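Side-chain contacts in RimK domain protein ATP-grasp (Sphaerobacter thermophilus, PDB 5I47), which probably binds ATP and a metal ion and may act as a ligase of the RimK-like ATP-grasp family, on a substrate not yet established: residues B[91-96]-B[109-114]; B[183-188]-B[225-230]; B[191-196]-B[217-222]. One frame throughout, in Å; residues are numbered along the deposited sequence.

In all three contacts a helix meets a strand through apolar side chains. Contact 1 joins helix 92-101 to strand 109-112, the outermost strand of one antiparallel sheet within this chain, which runs on into the second subunit. Contacts 2 and 3 lie on another, where helix 216-230 packs on strands 180-187 and 190-196; their centres are 11 Å apart, and along the chain contact 3 is nested within contact 2. Backbone pairing links these two, Val184 O lying 2.8 Å from Ala191 N. Contact 1, centred 22 Å from contact 2, meets it where Leu95 CD1 lies 3.6 Å from Leu230 CD1. Contacts 1 and 3 do not touch. A glycerol beside Thr109 probably comes from the crystallisation liquor.

Contact 1. Residues B[91-96]-B[109-114]; sequences DRMALL and TRVCFG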
loop_
_atom_site.group_PDB
_atom_site.type_symbol
_atom_site.label_atom_id
_atom_site.label_comp_id
_atom_site.label_asym_id
_atom_site.label_seq_id
_atom_site.Cartn_x
_atom_site.Cartn_y
_atom_site.Cartn_z
ATOM N N ASP B 91 -7.048 -0.348 -1.901
ATOM C CA ASP B 91 -6.343 0.847 -2.357
ATOM C C ASP B 91 -7.315 1.679 -3.190
ATOM O O ASP B 91 -7.570 1.364 -4.357
ATOM C CB ASP B 91 -5.101 0.454 -3.156
ATOM C CG ASP B 91 -4.192 1.628 -3.449
ATOM O OD1 ASP B 91 -4.659 2.783 -3.414
ATOM O OD2 ASP B 91 -2.998 1.389 -3.724
ATOM N N ARG B 92 -7.849 2.746 -2.589
ATOM C CA ARG B 92 -8.764 3.618 -3.317
ATOM C C ARG B 92 -8.085 4.272 -4.512
ATOM O O ARG B 92 -8.738 4.538 -5.527
ATOM C CB ARG B 92 -9.337 4.683 -2.379
ATOM C CG ARG B 92 -10.175 4.108 -1.238
ATOM C CD ARG B 92 -11.068 5.159 -0.580
ATOM N NE ARG B 92 -11.853 4.576 0.504
ATOM C CZ ARG B 92 -11.558 4.704 1.793
ATOM N NH1 ARG B 92 -10.508 5.417 2.168
ATOM N NH2 ARG B 92 -12.322 4.124 2.707
HETATM N N MSE B 93 -6.784 4.528 -4.420
HETATM C CA MSE B 93 -6.055 5.164 -5.508
HETATM C C MSE B 93 -5.919 4.229 -6.706
HETATM O O MSE B 93 -6.153 4.630 -7.850
HETATM C CB MSE B 93 -4.672 5.610 -5.034
HETATM C CG MSE B 93 -3.829 6.246 -6.121
HETATM SE SE MSE B 93 -4.546 7.968 -6.703
HETATM C CE MSE B 93 -5.070 7.531 -8.539
ATOM N N ALA B 94 -5.535 2.978 -6.442
ATOM C CA ALA B 94 -5.390 2.017 -7.534
ATOM C C ALA B 94 -6.740 1.696 -8.162
ATOM O O ALA B 94 -6.846 1.568 -9.387
ATOM C CB ALA B 94 -4.707 0.743 -7.035
ATOM N N LEU B 95 -7.783 1.569 -7.336
ATOM C CA LEU B 95 -9.129 1.355 -7.862
ATOM C C LEU B 95 -9.581 2.539 -8.701
ATOM O O LEU B 95 -10.172 2.363 -9.774
ATOM C CB LEU B 95 -10.106 1.115 -6.716
ATOM C CG LEU B 95 -11.579 0.951 -7.102
ATOM C CD1 LEU B 95 -11.779 -0.268 -7.992
ATOM C CD2 LEU B 95 -12.447 0.857 -5.855
ATOM N N LEU B 96 -9.298 3.758 -8.234
ATOM C CA LEU B 96 -9.693 4.954 -8.968
ATOM C C LEU B 96 -9.036 5.001 -10.343
ATOM O O LEU B 96 -9.700 5.262 -11.352
ATOM C CB LEU B 96 -9.341 6.201 -8.158
ATOM C CG LEU B 96 -9.565 7.543 -8.855
ATOM C CD1 LEU B 96 -11.030 7.691 -9.266
ATOM C CD2 LEU B 96 -9.126 8.694 -7.951
ATOM N N THR B 109 -12.529 13.724 -8.494
ATOM C CA THR B 109 -11.599 13.412 -7.418
ATOM C C THR B 109 -10.293 14.159 -7.629
ATOM O O THR B 109 -9.868 14.388 -8.763
ATOM C CB THR B 109 -11.338 11.900 -7.336
ATOM O OG1 THR B 109 -12.588 11.212 -7.200
ATOM C CG2 THR B 109 -10.453 11.559 -6.144
ATOM N N ARG B 110 -9.671 14.557 -6.520
ATOM C CA ARG B 110 -8.323 15.104 -6.518
ATOM C C ARG B 110 -7.474 14.349 -5.506
ATOM O O ARG B 110 -7.938 14.026 -4.409
ATOM C CB ARG B 110 -8.317 16.600 -6.183
ATOM C CG ARG B 110 -8.978 17.477 -7.222
ATOM C CD ARG B 110 -8.301 17.338 -8.574
ATOM N NE ARG B 110 -9.022 18.074 -9.611
ATOM C CZ ARG B 110 -10.121 17.631 -10.216
ATOM N NH1 ARG B 110 -10.636 16.453 -9.890
ATOM N NH2 ARG B 110 -10.711 18.369 -11.145
ATOM N N VAL B 111 -6.228 14.080 -5.876
ATOM C CA VAL B 111 -5.260 13.449 -4.989
ATOM C C VAL B 111 -4.436 14.565 -4.364
ATOM O O VAL B 111 -3.683 15.259 -5.057
ATOM C CB VAL B 111 -4.373 12.445 -5.738
ATOM C CG1 VAL B 111 -3.650 11.542 -4.752
ATOM C CG2 VAL B 111 -5.209 11.626 -6.717
ATOM N N CYS B 112 -4.584 14.747 -3.056
ATOM C CA CYS B 112 -3.980 15.861 -2.336
ATOM C C CYS B 112 -2.970 15.341 -1.327
ATOM O O CYS B 112 -3.307 14.516 -0.470
ATOM C CB CYS B 112 -5.053 16.694 -1.633
ATOM S SG CYS B 112 -6.322 17.256 -2.767
ATOM N N PHE B 113 -1.738 15.840 -1.422
ATOM C CA PHE B 113 -0.638 15.358 -0.601
ATOM C C PHE B 113 -0.313 16.297 0.558
ATOM O O PHE B 113 0.728 16.136 1.203
ATOM C CB PHE B 113 0.591 15.111 -1.483
ATOM C CG PHE B 113 0.392 13.997 -2.485
ATOM C CD1 PHE B 113 -0.208 14.244 -3.710
ATOM C CD2 PHE B 113 0.774 12.698 -2.184
ATOM C CE1 PHE B 113 -0.411 13.219 -4.623
ATOM C CE2 PHE B 113 0.576 11.670 -3.093
ATOM C CZ PHE B 113 -0.019 11.932 -4.314
ATOM N N GLY B 114 -1.192 17.252 0.853
ATOM C CA GLY B 114 -0.982 18.137 1.987
ATOM C C GLY B 114 -2.210 18.973 2.267
ATOM O O GLY B 114 -3.185 18.959 1.510
#
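Leu96 and Thr109 reach toward each other tip to tip, one turn of helix 92-101 past the place where Met93 meets Val111. Met93 is selenomethionine, whose chain brings its far end to a strand its first bond does not face. CB and CG make no contact with strand 109-112. With CG anti to the backbone N (chi1 178°) and a bend at the next torsion (chi2 68°), the chain brings its selenium to the valine, the two side chains crossing at about a right angle. SE lies 3.7 Å from Val111 CG2 and 4.2 Å from Val111 CG1, so both methyl branches are touched. Met93 CE, at the tip, stands farther off, about 4.5 Å from Val111 CG2. On the neighbouring turn, Leu96 CD2 comes within 3.6 Å of Thr109 CG2 and 3.9 Å of Thr109 CB. The threonine thus offers its methyl to the helix, while its OG1 is hydrogen-bonded to Pro107 O and to Gln170 NE2. The helix start is capped separately: Asp91 OD1 accepts from Ala94 N at 3.2 Å, from above the carboxylate plane, and more weakly from Met93 N. At this subunit interface of the RimK-like ATP-grasp domain, Val67 and Leu71 of the second subunit cover Met93 and Val111 respectively, and Val111 and Cys112 pair with a strand of that subunit, continuing the sheet across the interface. All four touching residues are buried and no hydrogen bond spans the segments, so the chemistry implies a dispersive, hydrophobic union in which the polar end of Thr109 is satisfied by other partners.

Contact 2. Residues B[183-188]-B[225-230]; sequences LVVAGR and RIIERL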
loop_
_atom_site.group_PDB
_atom_site.type_symbol
_atom_site.label_atom_id
_atom_site.label_comp_id
_atom_site.label_asym_id
_atom_site.label_seq_id
_atom_site.Cartn_x
_atom_site.Cartn_y
_atom_site.Cartn_z
ATOM N N LEU B 183 -24.203 -3.205 -5.838
ATOM C CA LEU B 183 -24.147 -4.298 -6.807
ATOM C C LEU B 183 -23.358 -5.450 -6.197
ATOM O O LEU B 183 -22.151 -5.325 -5.960
ATOM C CB LEU B 183 -23.501 -3.839 -8.111
ATOM C CG LEU B 183 -24.029 -2.586 -8.807
ATOM C CD1 LEU B 183 -23.165 -2.260 -10.018
ATOM C CD2 LEU B 183 -25.478 -2.765 -9.218
ATOM N N VAL B 184 -24.028 -6.574 -5.959
ATOM C CA VAL B 184 -23.408 -7.729 -5.314
ATOM C C VAL B 184 -22.888 -8.676 -6.387
ATOM O O VAL B 184 -23.669 -9.247 -7.155
ATOM C CB VAL B 184 -24.396 -8.449 -4.383
ATOM C CG1 VAL B 184 -23.778 -9.733 -3.848
ATOM C CG2 VAL B 184 -24.813 -7.536 -3.242
ATOM N N VAL B 185 -21.571 -8.850 -6.433
ATOM C CA VAL B 185 -20.927 -9.793 -7.341
ATOM C C VAL B 185 -20.459 -10.977 -6.508
ATOM O O VAL B 185 -19.567 -10.841 -5.661
ATOM C CB VAL B 185 -19.764 -9.147 -8.100
ATOM C CG1 VAL B 185 -19.130 -10.148 -9.057
ATOM C CG2 VAL B 185 -20.251 -7.912 -8.845
ATOM N N ALA B 186 -21.067 -12.136 -6.736
ATOM C CA ALA B 186 -20.764 -13.349 -5.982
ATOM C C ALA B 186 -19.992 -14.315 -6.875
ATOM O O ALA B 186 -20.479 -15.379 -7.263
ATOM C CB ALA B 186 -22.055 -13.983 -5.444
ATOM N N GLY B 187 -18.764 -13.926 -7.200
ATOM C CA GLY B 187 -17.919 -14.733 -8.052
ATOM C C GLY B 187 -17.942 -14.286 -9.497
ATOM O O GLY B 187 -17.288 -13.310 -9.872
ATOM N N ARG B 188 -18.730 -14.981 -10.309
ATOM C CA ARG B 188 -18.694 -14.830 -11.755
ATOM C C ARG B 188 -19.787 -13.923 -12.305
ATOM O O ARG B 188 -19.634 -13.408 -13.417
ATOM C CB ARG B 188 -18.806 -16.211 -12.408
ATOM C CG ARG B 188 -18.253 -16.314 -13.805
ATOM C CD ARG B 188 -18.067 -17.778 -14.177
ATOM N NE ARG B 188 -17.070 -18.426 -13.328
ATOM C CZ ARG B 188 -15.763 -18.404 -13.568
ATOM N NH1 ARG B 188 -14.922 -19.021 -12.747
ATOM N NH2 ARG B 188 -15.293 -17.762 -14.632
ATOM N N ARG B 225 -19.922 -4.783 -16.987
ATOM C CA ARG B 225 -18.672 -4.149 -17.391
ATOM C C ARG B 225 -17.649 -4.195 -16.266
ATOM O O ARG B 225 -16.457 -4.411 -16.512
ATOM C CB ARG B 225 -18.918 -2.705 -17.814
ATOM C CG ARG B 225 -19.755 -2.545 -19.060
ATOM C CD ARG B 225 -19.689 -1.107 -19.523
ATOM N NE ARG B 225 -18.312 -0.700 -19.782
ATOM C CZ ARG B 225 -17.883 0.556 -19.731
ATOM N NH1 ARG B 225 -18.722 1.533 -19.417
ATOM N NH2 ARG B 225 -16.612 0.835 -19.985
ATOM N N ILE B 226 -18.097 -3.985 -15.027
ATOM C CA ILE B 226 -17.185 -4.014 -13.888
ATOM C C ILE B 226 -16.548 -5.390 -13.750
ATOM O O ILE B 226 -15.333 -5.510 -13.557
ATOM C CB ILE B 226 -17.925 -3.593 -12.606
ATOM C CG1 ILE B 226 -18.270 -2.104 -12.670
ATOM C CG2 ILE B 226 -17.093 -3.919 -11.376
ATOM C CD1 ILE B 226 -19.107 -1.618 -11.507
ATOM N N ILE B 227 -17.351 -6.448 -13.870
ATOM C CA ILE B 227 -16.802 -7.800 -13.817
ATOM C C ILE B 227 -15.821 -8.026 -14.966
ATOM O O ILE B 227 -14.758 -8.632 -14.785
ATOM C CB ILE B 227 -17.942 -8.835 -13.822
ATOM C CG1 ILE B 227 -18.812 -8.670 -12.577
ATOM C CG2 ILE B 227 -17.394 -10.252 -13.892
ATOM C CD1 ILE B 227 -20.045 -9.540 -12.590
ATOM N N GLU B 228 -16.153 -7.522 -16.158
ATOM C CA GLU B 228 -15.309 -7.744 -17.331
ATOM C C GLU B 228 -13.953 -7.067 -17.186
ATOM O O GLU B 228 -12.925 -7.639 -17.571
ATOM C CB GLU B 228 -16.015 -7.235 -18.589
ATOM C CG GLU B 228 -16.870 -8.261 -19.307
ATOM C CD GLU B 228 -16.044 -9.389 -19.895
ATOM O OE1 GLU B 228 -16.083 -10.506 -19.328
ATOM O OE2 GLU B 228 -15.346 -9.151 -20.911
ATOM N N ARG B 229 -13.926 -5.852 -16.639
ATOM C CA ARG B 229 -12.712 -5.048 -16.567
ATOM C C ARG B 229 -11.979 -5.182 -15.238
ATOM O O ARG B 229 -10.751 -5.301 -15.223
ATOM C CB ARG B 229 -13.047 -3.575 -16.818
ATOM C CG ARG B 229 -13.623 -3.305 -18.194
ATOM C CD ARG B 229 -12.603 -3.587 -19.293
ATOM N NE ARG B 229 -13.225 -3.567 -20.615
ATOM C CZ ARG B 229 -13.553 -4.657 -21.302
ATOM N NH1 ARG B 229 -13.301 -5.860 -20.801
ATOM N NH2 ARG B 229 -14.129 -4.547 -22.491
ATOM N N LEU B 230 -12.710 -5.171 -14.123
ATOM C CA LEU B 230 -12.093 -5.304 -12.808
ATOM C C LEU B 230 -11.822 -6.760 -12.444
ATOM O O LEU B 230 -10.875 -7.039 -11.703
ATOM C CB LEU B 230 -12.982 -4.642 -11.756
ATOM C CG LEU B 230 -12.551 -4.609 -10.294
ATOM C CD1 LEU B 230 -12.928 -3.276 -9.680
ATOM C CD2 LEU B 230 -13.188 -5.751 -9.525
#
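Ile226 is the first residue of 225-230 to touch strand 180-187, and it does so lightly, its CD1 lying 4.4 Å from Leu183 CD1. Its side chain also packs on Val237 and Ile104, so it spans more than this one strand. Ile227 follows and carries most of the contact. It and Val185 reach toward each other tip to tip, with CG1 of the isoleucine beside the backbone N and anti to the carbonyl carbon (chi1 -63°) and the chain extended beyond it. Ile227 CD1 stands 3.7 Å from Val185 CG1, and Ile227 CG1 follows at 3.8 Å from the same methyl. Val185 CG2 is farther off, 4.1 Å from Ile227 CG1, so the two valine branches face the outer half of the isoleucine. Ile227 CG2 lies 3.9 Å from Arg188 O, an oxygen that Ile227 CD1 also approaches, at 4.0 Å, bringing both branches against the backbone where the strand ends. Glu228 and Arg229 are exposed, and Arg229 NH1 and Glu228 OE2 make a long salt bridge. Leu230 closes the segment by packing on Tyr235, a residue of the adjoining strand that also touches Val185. Strand 180-187 lies inside an antiparallel sheet of the RimK-like ATP-grasp domain, with 190-196 along one edge and 235-241 along the other; its opposite face is covered in part by helix 267-275, where Ala186 meets Met270 and Ile271. With no hydrogen bond between the segments, the chemistry implies that the helix is held to the sheet by hydrophobic burial, while its charged residues remain at the solvent-facing surface.

Contact 3. Residues B[191-196]-B[217-222]; sequences AGIEQR and APLTAL
Ile193 and Leu219 set their side chains at a slant to one another, and the isoleucine uses both of its branches. Its CD1 ends 3.7 Å from Leu219 CB, near the root of the leucine, whereas its CG2 lies 3.8 Å from Leu219 CD1, near the tip. The two chains therefore touch at two levels. Ile193 places CG1 beside the backbone N (chi1 -56°) and runs on extended, which carries CD1 across to the helix. There CD1 also meets Thr220, whose side chain it crosses at about a right angle, with Ile193 CD1 3.9 Å from Thr220 OG1. That oxygen is hydrogen-bonded to Pro216 O, in the preceding turn of the helix, so the methyl rests against a hydroxyl already engaged. No hydrogen bond joins the segments, and the contact is partly buried. Tyr212 and Val181 each touch both Ile193 and Leu219, extending the apolar patch. Strand 190-196 runs between 180-187 and 209-211 in an antiparallel sheet of the RimK-like ATP-grasp domain; helix 216-230 packs against one face, and Ala191 and Glu194 meet helix 258-262.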
loop_
_atom_site.group_PDB
_atom_site.type_symbol
_atom_site.label_atom_id
_atom_site.label_comp_id
_atom_site.label_asym_id
_atom_site.label_seq_id
_atom_site.Cartn_x
_atom_site.Cartn_y
_atom_site.Cartn_z
ATOM N N ALA B 191 -25.057 -11.279 -8.430
ATOM C CA ALA B 191 -25.989 -12.047 -7.615
ATOM C C ALA B 191 -27.252 -11.270 -7.278
ATOM O O ALA B 191 -28.270 -11.881 -6.931
ATOM C CB ALA B 191 -25.313 -12.503 -6.321
ATOM N N GLY B 192 -27.215 -9.950 -7.367
ATOM C CA GLY B 192 -28.384 -9.160 -7.050
ATOM C C GLY B 192 -28.025 -7.700 -6.933
ATOM O O GLY B 192 -26.855 -7.320 -6.841
ATOM N N ILE B 193 -29.070 -6.881 -6.947
ATOM C CA ILE B 193 -28.966 -5.438 -6.783
ATOM C C ILE B 193 -29.753 -5.056 -5.540
ATOM O O ILE B 193 -30.854 -5.567 -5.312
ATOM C CB ILE B 193 -29.489 -4.694 -8.028
ATOM C CG1 ILE B 193 -28.743 -5.183 -9.272
ATOM C CG2 ILE B 193 -29.338 -3.195 -7.863
ATOM C CD1 ILE B 193 -29.181 -4.521 -10.555
ATOM N N GLU B 194 -29.179 -4.174 -4.726
ATOM C CA GLU B 194 -29.788 -3.779 -3.466
ATOM C C GLU B 194 -29.734 -2.263 -3.317
ATOM O O GLU B 194 -29.039 -1.565 -4.061
ATOM C CB GLU B 194 -29.100 -4.467 -2.281
ATOM C CG GLU B 194 -29.317 -5.969 -2.248
ATOM C CD GLU B 194 -28.539 -6.653 -1.142
ATOM O OE1 GLU B 194 -27.468 -6.136 -0.762
ATOM O OE2 GLU B 194 -28.999 -7.708 -0.655
ATOM N N GLN B 195 -30.491 -1.757 -2.344
ATOM C CA GLN B 195 -30.519 -0.335 -2.032
ATOM C C GLN B 195 -30.560 -0.156 -0.521
ATOM O O GLN B 195 -31.254 -0.894 0.183
ATOM C CB GLN B 195 -31.718 0.362 -2.691
ATOM C CG GLN B 195 -33.066 -0.244 -2.352
ATOM C CD GLN B 195 -34.191 0.330 -3.193
ATOM O OE1 GLN B 195 -34.111 0.360 -4.422
ATOM N NE2 GLN B 195 -35.246 0.793 -2.531
ATOM N N ARG B 196 -29.804 0.823 -0.029
ATOM C CA ARG B 196 -29.697 1.037 1.406
ATOM C C ARG B 196 -30.992 1.613 1.970
ATOM O O ARG B 196 -31.721 2.347 1.297
ATOM C CB ARG B 196 -28.527 1.972 1.718
ATOM N N ALA B 217 -32.005 -3.348 -15.488
ATOM C CA ALA B 217 -31.188 -3.548 -16.684
ATOM C C ALA B 217 -29.981 -2.615 -16.760
ATOM O O ALA B 217 -28.878 -3.078 -17.076
ATOM C CB ALA B 217 -32.048 -3.391 -17.940
ATOM N N PRO B 218 -30.131 -1.305 -16.514
ATOM C CA PRO B 218 -28.952 -0.425 -16.612
ATOM C C PRO B 218 -27.884 -0.732 -15.578
ATOM O O PRO B 218 -26.690 -0.706 -15.901
ATOM C CB PRO B 218 -29.548 0.978 -16.424
ATOM C CG PRO B 218 -30.814 0.753 -15.685
ATOM C CD PRO B 218 -31.353 -0.529 -16.228
ATOM N N LEU B 219 -28.280 -1.026 -14.338
ATOM C CA LEU B 219 -27.297 -1.393 -13.324
ATOM C C LEU B 219 -26.687 -2.760 -13.605
ATOM O O LEU B 219 -25.517 -2.992 -13.278
ATOM C CB LEU B 219 -27.934 -1.371 -11.936
ATOM C CG LEU B 219 -28.415 -0.009 -11.435
ATOM C CD1 LEU B 219 -29.139 -0.167 -10.111
ATOM C CD2 LEU B 219 -27.258 0.962 -11.306
ATOM N N THR B 220 -27.458 -3.674 -14.201
ATOM C CA THR B 220 -26.900 -4.963 -14.598
ATOM C C THR B 220 -25.825 -4.784 -15.661
ATOM O O THR B 220 -24.777 -5.440 -15.613
ATOM C CB THR B 220 -28.012 -5.886 -15.103
ATOM O OG1 THR B 220 -28.916 -6.177 -14.030
ATOM C CG2 THR B 220 -27.434 -7.191 -15.643
ATOM N N ALA B 221 -26.061 -3.886 -16.622
ATOM C CA ALA B 221 -25.052 -3.614 -17.640
ATOM C C ALA B 221 -23.788 -3.037 -17.018
ATOM O O ALA B 221 -22.672 -3.393 -17.415
ATOM C CB ALA B 221 -25.619 -2.663 -18.694
ATOM N N LEU B 222 -23.945 -2.152 -16.030
ATOM C CA LEU B 222 -22.788 -1.589 -15.343
ATOM C C LEU B 222 -22.021 -2.668 -14.589
ATOM O O LEU B 222 -20.789 -2.734 -14.668
ATOM C CB LEU B 222 -23.238 -0.479 -14.392
ATOM C CG LEU B 222 -22.168 0.256 -13.582
ATOM C CD1 LEU B 222 -21.202 0.981 -14.500
ATOM C CD2 LEU B 222 -22.810 1.223 -12.597
#